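Local atomic coordinates of rifamycin polyketide synthase (Amycolatopsis mediterranei, PDB entry 4LN9), a protein that catalyses dehydration of a polyketide intermediate in the terminal module of the rifamycin assembly line, probably by removing water from a beta-hydroxyacyl chain. Residues V279-R283 against L294-E299; E218-P222 against H235-A241; V54-S60 against G114-V120; D74-V78 against P107-R112; G95-E101 against G151-E156. One frame throughout, in Å; residues are numbered along the deposited sequence.

Contact 1: V279-R283 against L294-E299; sequences VLRVR and LEAVDE
Glu299 OE2 is held by Arg281 NE at 2.9 Å and by a water molecule that also reaches the carbonyl oxygen of Leu280, though weakly. The other carboxylate oxygen, Glu299 OE1, meets Arg281 NH2 at 2.8 Å, so the arginine grips the acid side-on, one nitrogen to each oxygen. Both oxygens lie close to the guanidinium plane and are met on their syn sides, yet the two flat groups are twisted 43° apart. The arginine runs extended from CG to NE, whereas the glutamate bends back at chi2 (-57°), bringing its carboxylate from the turn beyond the strand to meet the guanidinium edge. Behind this ion pair lies a regular antiparallel hairpin of strands 279-285 and 291-297. Arg281 and Val297 exchange two backbone hydrogen bonds, with Arg281 N to Val297 O at 2.9 Å, and Arg283 and Glu295 form the next such pair. On the buried face, Val282 CG1 packs on Ala296 CB at 3.7 Å and Leu280 CD1 on the same methyl at 3.9 Å, beneath helix 236-251. Arg281 NH1 also bonds to the carbonyl oxygen of Phe167, and Trp170 makes a cation-pi contact with the same group. With two nitrogens on Glu299 and a third on Phe167, the guanidinium is fixed in rotation, and the pairing probably favours a charged Glu299 at this open end of the hairpin.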
# COMPACT_ATOMS: atom_id res chain seq x y z
N VAL A 279 2.76 -31.30 -10.42
CA VAL A 279 3.24 -32.24 -11.43
C VAL A 279 2.55 -31.92 -12.75
O VAL A 279 1.38 -31.55 -12.76
CB VAL A 279 2.88 -33.69 -11.02
CG1 VAL A 279 3.62 -34.08 -9.75
CG2 VAL A 279 1.38 -33.83 -10.84
N LEU A 280 3.33 -31.83 -13.83
CA LEU A 280 2.77 -31.42 -15.12
C LEU A 280 3.19 -32.37 -16.23
O LEU A 280 4.29 -32.92 -16.20
CB LEU A 280 3.21 -30.00 -15.47
CG LEU A 280 2.80 -28.83 -14.58
CD1 LEU A 280 3.43 -27.55 -15.12
CD2 LEU A 280 1.29 -28.69 -14.49
N ARG A 281 2.35 -32.47 -17.26
CA ARG A 281 2.81 -32.85 -18.59
C ARG A 281 2.78 -31.62 -19.48
O ARG A 281 1.82 -30.85 -19.46
CB ARG A 281 1.87 -33.91 -19.19
CG ARG A 281 1.77 -35.20 -18.39
CD ARG A 281 0.80 -36.16 -19.05
NE ARG A 281 0.36 -37.21 -18.13
CZ ARG A 281 -0.50 -38.17 -18.45
NH1 ARG A 281 -1.06 -38.21 -19.65
NH2 ARG A 281 -0.84 -39.08 -17.53
N VAL A 282 3.87 -31.40 -20.22
CA VAL A 282 4.05 -30.15 -20.96
C VAL A 282 4.41 -30.40 -22.42
O VAL A 282 5.05 -31.39 -22.75
CB VAL A 282 5.11 -29.25 -20.30
CG1 VAL A 282 4.88 -29.17 -18.80
CG2 VAL A 282 6.51 -29.76 -20.60
N ARG A 283 3.85 -29.57 -23.30
CA ARG A 283 4.33 -29.45 -24.68
C ARG A 283 4.88 -28.05 -24.93
O ARG A 283 4.18 -27.06 -24.72
CB ARG A 283 3.21 -29.75 -25.68
CG ARG A 283 3.58 -29.47 -27.13
CD ARG A 283 2.38 -29.61 -28.06
NE ARG A 283 2.74 -29.42 -29.47
CZ ARG A 283 2.68 -28.26 -30.10
NH1 ARG A 283 2.31 -27.16 -29.45
NH2 ARG A 283 2.98 -28.18 -31.39
N LEU A 294 3.74 -22.62 -24.72
CA LEU A 294 3.64 -23.68 -23.73
C LEU A 294 2.18 -24.03 -23.47
O LEU A 294 1.31 -23.16 -23.44
CB LEU A 294 4.33 -23.28 -22.42
CG LEU A 294 4.07 -24.15 -21.19
CD1 LEU A 294 4.75 -25.50 -21.33
CD2 LEU A 294 4.54 -23.44 -19.92
N GLU A 295 1.89 -25.33 -23.40
CA GLU A 295 0.64 -25.83 -22.83
C GLU A 295 1.00 -26.93 -21.83
O GLU A 295 1.88 -27.75 -22.10
CB GLU A 295 -0.26 -26.40 -23.94
CG GLU A 295 -1.66 -26.79 -23.48
CD GLU A 295 -2.61 -27.08 -24.65
OE1 GLU A 295 -2.25 -27.91 -25.51
OE2 GLU A 295 -3.72 -26.51 -24.67
N ALA A 296 0.41 -26.86 -20.64
CA ALA A 296 0.71 -27.84 -19.61
C ALA A 296 -0.57 -28.30 -18.92
O ALA A 296 -1.50 -27.52 -18.73
CB ALA A 296 1.68 -27.26 -18.59
N VAL A 297 -0.67 -29.61 -18.70
CA VAL A 297 -1.81 -30.20 -17.99
C VAL A 297 -1.34 -30.91 -16.72
O VAL A 297 -0.16 -31.23 -16.58
CB VAL A 297 -2.59 -31.20 -18.87
CG1 VAL A 297 -3.17 -30.51 -20.09
CG2 VAL A 297 -1.69 -32.36 -19.29
N ASP A 298 -2.25 -31.11 -15.77
CA ASP A 298 -1.95 -31.95 -14.62
C ASP A 298 -2.20 -33.42 -14.95
O ASP A 298 -2.56 -33.75 -16.08
CB ASP A 298 -2.75 -31.52 -13.38
CG ASP A 298 -4.25 -31.59 -13.60
OD1 ASP A 298 -4.71 -32.48 -14.35
OD2 ASP A 298 -4.98 -30.83 -12.93
N GLU A 299 -1.95 -34.30 -14.00
CA GLU A 299 -1.96 -35.73 -14.29
C GLU A 299 -3.37 -36.25 -14.56
O GLU A 299 -3.55 -37.25 -15.26
CB GLU A 299 -1.30 -36.52 -13.16
CG GLU A 299 0.21 -36.64 -13.33
CD GLU A 299 0.58 -37.28 -14.65
OE1 GLU A 299 0.06 -38.38 -14.95
OE2 GLU A 299 1.30 -36.63 -15.45
O HOH W 1 3.67 -35.71 -15.40

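Contact 2: E218-P222 against H235-A241; sequences EIALP and HPALLDA
Leu221 lays its CD1 methyl over one face of the His235 imidazole, 3.6 Å from CG of that ring and displaced toward the rim, a CH-pi contact. Its other methyl, CD2, reaches the start of the helix, 3.8 Å from Ala237 CB, while Leu221 CG meets Leu238 CD1. Two residues earlier, Ile219 turns its CG2 branch to the helix and divides it between two partners: Ala241 CB at 3.5 Å and Leu238 CD1 at 3.7 Å. That branch stands anti to the backbone N, with CG1 beside that nitrogen (chi1 -44°), and CD1 at the end of CG1 rests near the Ala241 carbonyl. Leu238 CD1 thus sits between Ile219 CG2 and Leu221 CG, one helix turn before Ala241.

The ring under Leu221 is held by its own helix. His235 occupies the N-cap position, and its ND1 accepts from Ala237 N at 2.8 Å, the donor lying within the ring plane, so the imidazole cannot easily turn while its face receives the methyl. Phe232 meets the ring edge-to-face and Trp66 also packs against it. His235 to Asp240 reads HPALLD, a recognised motif of polyketide synthase dehydratases. Every touching side chain is buried: strand 214-220, flanked by strands 201-207 and 279-285, here covers the first turns of helix 236-251, and helix 80-93 reaches Leu239 and Asp240.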
# COMPACT_ATOMS: atom_id res chain seq x y z
N GLU A 218 7.76 -34.45 -18.61
CA GLU A 218 7.10 -34.55 -17.32
C GLU A 218 7.88 -33.77 -16.29
O GLU A 218 9.11 -33.84 -16.22
CB GLU A 218 6.95 -36.02 -16.90
CG GLU A 218 6.04 -36.83 -17.82
CD GLU A 218 5.77 -38.23 -17.31
OE1 GLU A 218 5.79 -38.45 -16.08
OE2 GLU A 218 5.39 -39.09 -18.14
N ILE A 219 7.16 -32.92 -15.56
CA ILE A 219 7.76 -32.04 -14.57
C ILE A 219 7.14 -32.36 -13.23
O ILE A 219 5.93 -32.55 -13.13
CB ILE A 219 7.46 -30.56 -14.89
CG1 ILE A 219 7.66 -30.28 -16.38
CG2 ILE A 219 8.32 -29.64 -14.04
CD1 ILE A 219 9.10 -30.37 -16.84
N ALA A 220 7.98 -32.58 -12.22
CA ALA A 220 7.50 -32.80 -10.87
C ALA A 220 8.43 -32.14 -9.87
O ALA A 220 9.65 -32.34 -9.92
CB ALA A 220 7.38 -34.29 -10.59
N LEU A 221 7.88 -31.28 -9.02
CA LEU A 221 8.67 -30.63 -7.98
C LEU A 221 9.13 -31.67 -6.98
O LEU A 221 8.41 -32.62 -6.69
CB LEU A 221 7.83 -29.56 -7.26
CG LEU A 221 7.56 -28.24 -7.99
CD1 LEU A 221 6.95 -27.23 -7.04
CD2 LEU A 221 8.84 -27.70 -8.61
N PRO A 222 10.34 -31.48 -6.41
CA PRO A 222 10.76 -32.37 -5.33
C PRO A 222 9.85 -32.24 -4.12
O PRO A 222 9.13 -31.24 -3.99
CB PRO A 222 12.17 -31.85 -4.99
CG PRO A 222 12.17 -30.43 -5.43
CD PRO A 222 11.30 -30.39 -6.65
N HIS A 235 3.72 -22.70 -8.84
CA HIS A 235 5.05 -22.55 -8.25
C HIS A 235 6.06 -22.16 -9.30
O HIS A 235 6.08 -22.73 -10.39
CB HIS A 235 5.48 -23.83 -7.53
CG HIS A 235 6.73 -23.68 -6.70
ND1 HIS A 235 7.90 -23.27 -7.24
CD2 HIS A 235 6.98 -23.91 -5.35
CE1 HIS A 235 8.84 -23.22 -6.28
NE2 HIS A 235 8.28 -23.64 -5.13
N PRO A 236 6.76 -21.03 -9.07
CA PRO A 236 7.67 -20.52 -10.09
C PRO A 236 8.68 -21.57 -10.56
O PRO A 236 9.14 -21.51 -11.70
CB PRO A 236 8.39 -19.38 -9.37
CG PRO A 236 7.39 -18.88 -8.39
CD PRO A 236 6.60 -20.09 -7.95
N ALA A 237 9.02 -22.52 -9.70
CA ALA A 237 9.94 -23.59 -10.08
C ALA A 237 9.28 -24.60 -11.02
O ALA A 237 9.92 -25.09 -11.96
CB ALA A 237 10.51 -24.28 -8.85
N LEU A 238 7.99 -24.85 -10.83
CA LEU A 238 7.23 -25.70 -11.74
C LEU A 238 7.13 -25.08 -13.14
O LEU A 238 7.44 -25.74 -14.13
CB LEU A 238 5.84 -26.00 -11.18
CG LEU A 238 5.10 -27.20 -11.79
CD1 LEU A 238 5.87 -28.49 -11.58
CD2 LEU A 238 3.69 -27.31 -11.22
N LEU A 239 6.81 -23.79 -13.20
CA LEU A 239 6.73 -23.10 -14.48
C LEU A 239 8.10 -22.95 -15.13
O LEU A 239 8.25 -23.14 -16.34
CB LEU A 239 6.05 -21.74 -14.33
CG LEU A 239 5.77 -21.00 -15.64
CD1 LEU A 239 4.96 -21.88 -16.58
CD2 LEU A 239 5.05 -19.68 -15.38
N ASP A 240 9.12 -22.67 -14.32
CA ASP A 240 10.48 -22.55 -14.85
C ASP A 240 10.95 -23.86 -15.47
O ASP A 240 11.57 -23.86 -16.53
CB ASP A 240 11.46 -22.09 -13.77
CG ASP A 240 12.81 -21.71 -14.34
OD1 ASP A 240 12.97 -20.54 -14.77
OD2 ASP A 240 13.70 -22.59 -14.42
N ALA A 241 10.74 -24.96 -14.76
CA ALA A 241 11.15 -26.27 -15.26
C ALA A 241 10.38 -26.64 -16.52
O ALA A 241 10.92 -27.24 -17.45
CB ALA A 241 10.97 -27.34 -14.19

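Contact 3: V54-S60 against G114-V120; sequences VFTSRLS and GGVRVQV
Arg58 stretches along the sheet with its chain extended from CG to NE and sets one face of its guanidinium over the backbone of Gly115, whose CA is 3.9 Å from Arg58 CZ. With no side chain at Gly115, the flat group can come down on the main chain, and Glu140 completes the site by a salt bridge to NH2. At the far end Val54 CG2, anti to its own backbone N (chi1 72° for CG1), lies obliquely across the extended Gln119 chain, against its CG and CD. Thr56 and Gln119 point the same way as the arginines, toward the second subunit, where Leu31 and Gln46 of that chain take their polar ends.

The two strands run antiparallel with six backbone bonds, the straightest from Val118 N to Ser57 O at 2.7 Å, and belong to the first hot-dog unit of the double hot-dog fold. On the opposite face the apolar groups meet in pairs: Leu59 CD1 lies obliquely against Val118 CG2 at 3.8 Å, Leu59 CB faces Val116 CG1, and Phe55 CB faces Val120 CB at 3.9 Å. Beyond CB the Phe55 ring swings away from strand 116-122, toward Ala90 and Glu93 of helix 80-93.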
# COMPACT_ATOMS: atom_id res chain seq x y z
N VAL A 54 -1.99 -2.38 -4.50
CA VAL A 54 -0.57 -2.62 -4.37
C VAL A 54 -0.31 -3.78 -3.43
O VAL A 54 -1.03 -3.98 -2.45
CB VAL A 54 0.17 -1.35 -3.92
CG1 VAL A 54 -0.13 -1.05 -2.46
CG2 VAL A 54 1.67 -1.51 -4.14
N PHE A 55 0.55 -4.69 -3.89
CA PHE A 55 1.05 -5.77 -3.07
C PHE A 55 2.44 -5.42 -2.56
O PHE A 55 3.32 -5.09 -3.36
CB PHE A 55 1.12 -7.05 -3.90
CG PHE A 55 -0.21 -7.71 -4.12
CD1 PHE A 55 -1.07 -7.24 -5.10
CD2 PHE A 55 -0.63 -8.75 -3.31
CE1 PHE A 55 -2.30 -7.82 -5.30
CE2 PHE A 55 -1.86 -9.33 -3.50
CZ PHE A 55 -2.69 -8.88 -4.51
N THR A 56 2.69 -5.75 -1.30
CA THR A 56 4.00 -5.54 -0.70
C THR A 56 4.61 -6.84 -0.17
O THR A 56 3.90 -7.70 0.35
CB THR A 56 3.94 -4.52 0.46
OG1 THR A 56 3.07 -5.00 1.48
CG2 THR A 56 3.43 -3.17 -0.04
N SER A 57 5.93 -6.89 -0.19
CA SER A 57 6.67 -8.08 0.23
C SER A 57 8.08 -7.70 0.67
O SER A 57 8.64 -6.70 0.22
CB SER A 57 6.72 -9.09 -0.92
OG SER A 57 7.73 -10.06 -0.69
N ARG A 58 8.66 -8.52 1.54
CA ARG A 58 10.09 -8.49 1.81
C ARG A 58 10.69 -9.88 1.58
O ARG A 58 10.33 -10.83 2.27
CB ARG A 58 10.34 -8.06 3.26
CG ARG A 58 11.81 -8.06 3.65
CD ARG A 58 11.97 -7.79 5.14
NE ARG A 58 13.37 -7.67 5.51
CZ ARG A 58 14.13 -8.68 5.91
NH1 ARG A 58 13.61 -9.89 6.03
NH2 ARG A 58 15.41 -8.48 6.20
N LEU A 59 11.60 -9.99 0.61
CA LEU A 59 12.25 -11.27 0.33
C LEU A 59 13.65 -11.32 0.93
O LEU A 59 14.40 -10.34 0.85
CB LEU A 59 12.31 -11.51 -1.18
CG LEU A 59 10.98 -11.41 -1.92
CD1 LEU A 59 11.17 -11.68 -3.41
CD2 LEU A 59 9.96 -12.37 -1.32
N SER A 60 14.00 -12.44 1.54
CA SER A 60 15.38 -12.71 1.92
C SER A 60 15.71 -14.18 1.69
O SER A 60 14.80 -15.00 1.54
CB SER A 60 15.61 -12.34 3.38
OG SER A 60 14.78 -13.11 4.24
N GLY A 114 20.49 -10.04 4.28
CA GLY A 114 19.54 -8.94 4.36
C GLY A 114 18.26 -9.23 3.60
O GLY A 114 17.98 -10.38 3.27
N GLY A 115 17.48 -8.18 3.35
CA GLY A 115 16.23 -8.33 2.61
C GLY A 115 16.15 -7.37 1.44
O GLY A 115 16.97 -6.47 1.31
N VAL A 116 15.22 -7.64 0.53
CA VAL A 116 14.84 -6.66 -0.48
C VAL A 116 13.33 -6.46 -0.48
O VAL A 116 12.57 -7.42 -0.31
CB VAL A 116 15.32 -7.07 -1.88
CG1 VAL A 116 14.74 -8.42 -2.27
CG2 VAL A 116 14.96 -6.00 -2.90
N ARG A 117 12.92 -5.20 -0.43
CA ARG A 117 11.51 -4.87 -0.41
C ARG A 117 10.96 -4.99 -1.82
O ARG A 117 11.64 -4.61 -2.78
CB ARG A 117 11.31 -3.45 0.12
CG ARG A 117 9.85 -3.02 0.22
CD ARG A 117 9.72 -1.67 0.90
NE ARG A 117 9.95 -1.75 2.34
CZ ARG A 117 10.16 -0.70 3.12
NH1 ARG A 117 10.19 0.52 2.60
NH2 ARG A 117 10.36 -0.87 4.42
N VAL A 118 9.83 -5.67 -1.98
CA VAL A 118 9.24 -5.86 -3.30
C VAL A 118 7.84 -5.28 -3.38
O VAL A 118 7.10 -5.28 -2.40
CB VAL A 118 9.20 -7.35 -3.71
CG1 VAL A 118 8.55 -7.50 -5.07
CG2 VAL A 118 10.61 -7.93 -3.72
N GLN A 119 7.50 -4.72 -4.54
CA GLN A 119 6.18 -4.16 -4.71
C GLN A 119 5.58 -4.53 -6.06
O GLN A 119 6.24 -4.42 -7.09
CB GLN A 119 6.22 -2.64 -4.54
CG GLN A 119 4.83 -2.03 -4.42
CD GLN A 119 4.89 -0.54 -4.19
OE1 GLN A 119 4.46 0.25 -5.04
NE2 GLN A 119 5.35 -0.14 -3.01
N VAL A 120 4.34 -5.00 -6.04
CA VAL A 120 3.59 -5.20 -7.27
C VAL A 120 2.49 -4.17 -7.37
O VAL A 120 1.60 -4.11 -6.52
CB VAL A 120 2.98 -6.61 -7.34
CG1 VAL A 120 2.47 -6.90 -8.75
CG2 VAL A 120 4.01 -7.65 -6.93

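Contact 4: D74-V78 against P107-R112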
# COMPACT_ATOMS: atom_id res chain seq x y z
N ASP A 74 26.02 -17.69 -9.88
CA ASP A 74 26.12 -17.63 -8.42
C ASP A 74 25.50 -16.37 -7.79
O ASP A 74 25.64 -16.14 -6.59
CB ASP A 74 27.56 -17.82 -7.95
CG ASP A 74 28.04 -19.25 -8.09
OD1 ASP A 74 28.07 -19.97 -7.07
OD2 ASP A 74 28.35 -19.67 -9.22
N VAL A 75 24.69 -15.66 -8.57
CA VAL A 75 23.85 -14.59 -8.03
C VAL A 75 22.39 -15.04 -7.95
O VAL A 75 21.78 -15.33 -8.98
CB VAL A 75 23.93 -13.33 -8.91
CG1 VAL A 75 23.11 -12.20 -8.31
CG2 VAL A 75 25.38 -12.91 -9.11
N VAL A 76 21.83 -15.08 -6.75
CA VAL A 76 20.40 -15.36 -6.60
C VAL A 76 19.55 -14.27 -7.25
O VAL A 76 19.67 -13.09 -6.90
CB VAL A 76 19.98 -15.51 -5.12
CG1 VAL A 76 18.50 -15.82 -5.02
CG2 VAL A 76 20.81 -16.60 -4.45
N ILE A 77 18.77 -14.65 -8.26
CA ILE A 77 17.82 -13.74 -8.89
C ILE A 77 16.44 -14.40 -9.00
O ILE A 77 16.35 -15.60 -9.24
CB ILE A 77 18.30 -13.31 -10.30
CG1 ILE A 77 18.10 -14.44 -11.31
CG2 ILE A 77 19.76 -12.87 -10.26
CD1 ILE A 77 18.58 -14.10 -12.71
N VAL A 78 15.39 -13.65 -8.67
CA VAL A 78 14.03 -14.19 -8.78
C VAL A 78 13.75 -14.55 -10.24
O VAL A 78 14.09 -13.78 -11.14
CB VAL A 78 12.97 -13.19 -8.27
CG1 VAL A 78 11.57 -13.72 -8.56
CG2 VAL A 78 13.15 -12.94 -6.78
N PRO A 107 16.97 -7.83 -13.63
CA PRO A 107 16.92 -8.93 -12.68
C PRO A 107 16.56 -8.47 -11.26
O PRO A 107 17.09 -7.47 -10.79
CB PRO A 107 18.34 -9.49 -12.71
CG PRO A 107 18.83 -9.16 -14.08
CD PRO A 107 18.22 -7.82 -14.41
N LEU A 108 15.64 -9.19 -10.62
CA LEU A 108 15.33 -8.96 -9.21
C LEU A 108 16.29 -9.74 -8.32
O LEU A 108 16.04 -10.90 -8.00
CB LEU A 108 13.87 -9.35 -8.92
CG LEU A 108 13.35 -9.39 -7.48
CD1 LEU A 108 14.04 -8.34 -6.61
CD2 LEU A 108 11.84 -9.20 -7.45
N VAL A 109 17.45 -9.15 -8.06
CA VAL A 109 18.49 -9.81 -7.28
C VAL A 109 18.07 -9.95 -5.83
O VAL A 109 17.60 -8.99 -5.21
CB VAL A 109 19.81 -9.02 -7.34
CG1 VAL A 109 20.83 -9.62 -6.38
CG2 VAL A 109 20.36 -9.00 -8.76
N VAL A 110 18.18 -11.16 -5.29
CA VAL A 110 18.03 -11.37 -3.86
C VAL A 110 19.40 -11.37 -3.20
O VAL A 110 20.31 -12.07 -3.65
CB VAL A 110 17.32 -12.70 -3.54
CG1 VAL A 110 17.02 -12.80 -2.05
CG2 VAL A 110 16.04 -12.82 -4.35
N PRO A 111 19.60 -10.48 -2.22
CA PRO A 111 20.89 -10.30 -1.55
C PRO A 111 21.25 -11.49 -0.65
O PRO A 111 20.38 -12.00 0.06
CB PRO A 111 20.69 -9.04 -0.71
CG PRO A 111 19.22 -8.98 -0.47
CD PRO A 111 18.58 -9.55 -1.70
N ARG A 112 22.50 -11.93 -0.69
CA ARG A 112 22.92 -13.11 0.06
C ARG A 112 22.82 -12.90 1.57
O ARG A 112 22.61 -13.86 2.31
CB ARG A 112 24.34 -13.54 -0.33
CG ARG A 112 24.72 -14.95 0.13
CD ARG A 112 23.85 -16.02 -0.50
NE ARG A 112 24.29 -16.38 -1.85
CZ ARG A 112 23.95 -17.50 -2.48
NH1 ARG A 112 23.21 -18.41 -1.87
NH2 ARG A 112 24.35 -17.71 -3.73
O HOH W 2 24.79 -18.78 -5.87
O HOH W 3 22.53 -13.40 -4.09
O HOH W 4 14.43 -11.15 -12.03
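Val76 directs its side chain at the 107-112 segment, and each of its carbons has a partner there. CB lies 3.8 Å from Val110 O. The CG1 methyl, turned anti to the backbone N (chi1 -179°), meets Val110 CB at 3.6 Å and also lies near Val110 CG2. CG2 branches the other way and rests over one face of the Arg112 guanidinium, offset to its rim, 3.8 Å from CZ of that arginine; the arginine chain bends at chi2 and chi3 to bring the flat group there, with the carbonyl oxygen of Asp74 at its edge. The backbones meet in a single bridge at Ile77 and Val109. Val110 N donates to Val76 O at 2.9 Å from well above the carbonyl plane, and Val78 N donates to Leu108 O at 2.9 Å. Beside this bridge a water spans Val76 N and Val110 O, and another joins Val78 O to Leu108 N. Val78 CG2 packs alongside Leu108 CG at 3.6 Å. The pairing ties the short segment leading into helix 80-93 to the loop between strands 98-104 and 116-122. Leu61 and Leu67 cover its inner valines, Leu108 continues onto Val118 and Ser137 of the neighbouring strands, and the carbonyl oxygen of Ile77 receives His70.

Contact 5: G95-E101 against G151-E156; sequences GCPVLDE and GVLVPE
Val98 and Val154 exchange two backbone hydrogen bonds as an antiparallel pair, but the register slips by one residue at a classic beta bulge, where Asp100 and Glu101 together pair with Val152. Val152 O receives only weak bonds from the two amides, at 3.0 Å from Asp100 N and 3.4 Å from Glu101 N, while Val152 N donates to Glu101 O at 2.9 Å. Leu99, just before, is the centre of an inverse gamma turn.

Among the side chains, Val98 CB packs on Val154 CG2 at 3.5 Å, and the other methyl of Val154, CG1, comes obliquely to the Asp100 side chain, 3.6 Å from OD2. Val98 CG2 touches Glu156 OE2 at 3.4 Å, where the glutamate chain, bent at chi2 (88°), crosses it at about a right angle; this oxygen is in a salt bridge with Arg271. Strand 98-104 is where the two hot-dog halves of the fold meet, having strand 146-154 on one side and strand 263-272 on the other. On the inner face Leu99 CD1 comes obliquely against Leu153 CD2 at 3.6 Å, and Leu99 continues to Val84 and Val88 of helix 80-93. Gly95, with positive phi, ends that helix in a Schellman motif, after which Cys96 CB packs on Leu153 CB at 4.0 Å. Beyond the strand end, a water bridges Gly95 O and Glu156 N.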
# COMPACT_ATOMS: atom_id res chain seq x y z
N GLY A 95 -9.76 -9.26 -10.55
CA GLY A 95 -10.56 -9.89 -11.60
C GLY A 95 -9.99 -9.66 -12.99
O GLY A 95 -10.74 -9.59 -13.97
N CYS A 96 -8.67 -9.54 -13.06
CA CYS A 96 -7.95 -9.47 -14.33
C CYS A 96 -6.87 -10.53 -14.37
O CYS A 96 -5.68 -10.21 -14.32
CB CYS A 96 -7.27 -8.11 -14.48
SG CYS A 96 -8.36 -6.73 -14.89
N PRO A 97 -7.26 -11.81 -14.51
CA PRO A 97 -6.31 -12.90 -14.32
C PRO A 97 -5.39 -13.15 -15.53
O PRO A 97 -4.40 -13.87 -15.40
CB PRO A 97 -7.21 -14.10 -14.07
CG PRO A 97 -8.47 -13.78 -14.81
CD PRO A 97 -8.64 -12.29 -14.69
N VAL A 98 -5.71 -12.58 -16.68
CA VAL A 98 -4.97 -12.89 -17.91
C VAL A 98 -3.77 -11.98 -18.10
O VAL A 98 -3.90 -10.75 -18.11
CB VAL A 98 -5.87 -12.83 -19.16
CG1 VAL A 98 -5.04 -13.06 -20.41
CG2 VAL A 98 -6.99 -13.85 -19.05
N LEU A 99 -2.59 -12.58 -18.24
CA LEU A 99 -1.37 -11.81 -18.49
C LEU A 99 -1.18 -11.55 -19.98
O LEU A 99 -0.61 -12.37 -20.70
CB LEU A 99 -0.15 -12.52 -17.89
CG LEU A 99 1.17 -11.73 -17.84
CD1 LEU A 99 0.96 -10.36 -17.21
CD2 LEU A 99 2.24 -12.50 -17.09
N ASP A 100 -1.74 -10.43 -20.44
CA ASP A 100 -1.70 -10.04 -21.84
C ASP A 100 -0.26 -9.87 -22.29
O ASP A 100 0.16 -10.43 -23.30
CB ASP A 100 -2.46 -8.71 -22.02
CG ASP A 100 -2.92 -8.47 -23.44
OD1 ASP A 100 -2.72 -9.35 -24.31
OD2 ASP A 100 -3.51 -7.39 -23.70
N GLU A 101 0.53 -9.19 -21.46
CA GLU A 101 1.93 -8.92 -21.77
C GLU A 101 2.71 -8.63 -20.49
O GLU A 101 2.19 -8.04 -19.55
CB GLU A 101 2.03 -7.73 -22.74
CG GLU A 101 3.44 -7.41 -23.20
CD GLU A 101 3.47 -6.39 -24.32
OE1 GLU A 101 2.42 -5.77 -24.59
OE2 GLU A 101 4.54 -6.23 -24.96
N GLY A 151 3.84 -4.56 -17.42
CA GLY A 151 2.93 -5.30 -18.29
C GLY A 151 1.48 -4.91 -18.18
O GLY A 151 1.14 -3.83 -17.70
N VAL A 152 0.62 -5.79 -18.68
CA VAL A 152 -0.81 -5.53 -18.79
C VAL A 152 -1.60 -6.79 -18.44
O VAL A 152 -1.29 -7.87 -18.94
CB VAL A 152 -1.18 -5.10 -20.22
CG1 VAL A 152 -2.69 -4.90 -20.34
CG2 VAL A 152 -0.44 -3.83 -20.61
N LEU A 153 -2.52 -6.67 -17.49
CA LEU A 153 -3.46 -7.73 -17.19
C LEU A 153 -4.86 -7.39 -17.69
O LEU A 153 -5.26 -6.23 -17.69
CB LEU A 153 -3.49 -8.01 -15.69
CG LEU A 153 -2.14 -8.48 -15.16
CD1 LEU A 153 -1.95 -8.05 -13.71
CD2 LEU A 153 -2.02 -9.99 -15.30
N VAL A 154 -5.55 -8.40 -18.21
CA VAL A 154 -6.87 -8.18 -18.80
C VAL A 154 -7.87 -9.19 -18.23
O VAL A 154 -7.47 -10.23 -17.72
CB VAL A 154 -6.83 -8.32 -20.34
CG1 VAL A 154 -5.85 -7.32 -20.94
CG2 VAL A 154 -6.47 -9.74 -20.75
N PRO A 155 -9.16 -8.85 -18.28
CA PRO A 155 -10.16 -9.79 -17.78
C PRO A 155 -10.26 -11.00 -18.70
O PRO A 155 -9.76 -10.96 -19.83
CB PRO A 155 -11.47 -8.98 -17.83
CG PRO A 155 -11.06 -7.55 -18.01
CD PRO A 155 -9.77 -7.60 -18.77
N GLU A 156 -10.72 -12.12 -18.16
CA GLU A 156 -10.98 -13.29 -18.98
C GLU A 156 -12.36 -13.18 -19.62
O GLU A 156 -13.38 -13.36 -18.95
CB GLU A 156 -10.93 -14.56 -18.13
CG GLU A 156 -11.10 -15.84 -18.94
CD GLU A 156 -9.78 -16.37 -19.47
OE1 GLU A 156 -9.19 -17.25 -18.81
OE2 GLU A 156 -9.32 -15.87 -20.51
O HOH W 5 -11.79 -11.99 -15.49

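Contact 3 opens first along the chain, contact 4 lies wholly within its span, and contact 5 alternates with both; contacts 2 and 1 follow in series. The first three lie in the N-terminal hot-dog unit, the last two in the C-terminal one. Contacts 1 and 2, with centres about 10 Å apart, share adjacent strands 279-285 and 214-220 and touch directly. Contacts 3 and 4, with centres about 13 Å apart, touch through Leu59, Val116 and Val118. Contact 5, its centre about 21 Å from that of contact 1 and about 22 Å from that of contact 3, sits on strand 98-104, which adjoins strand 263-272 and so joins the two units into a double hot-dog fold.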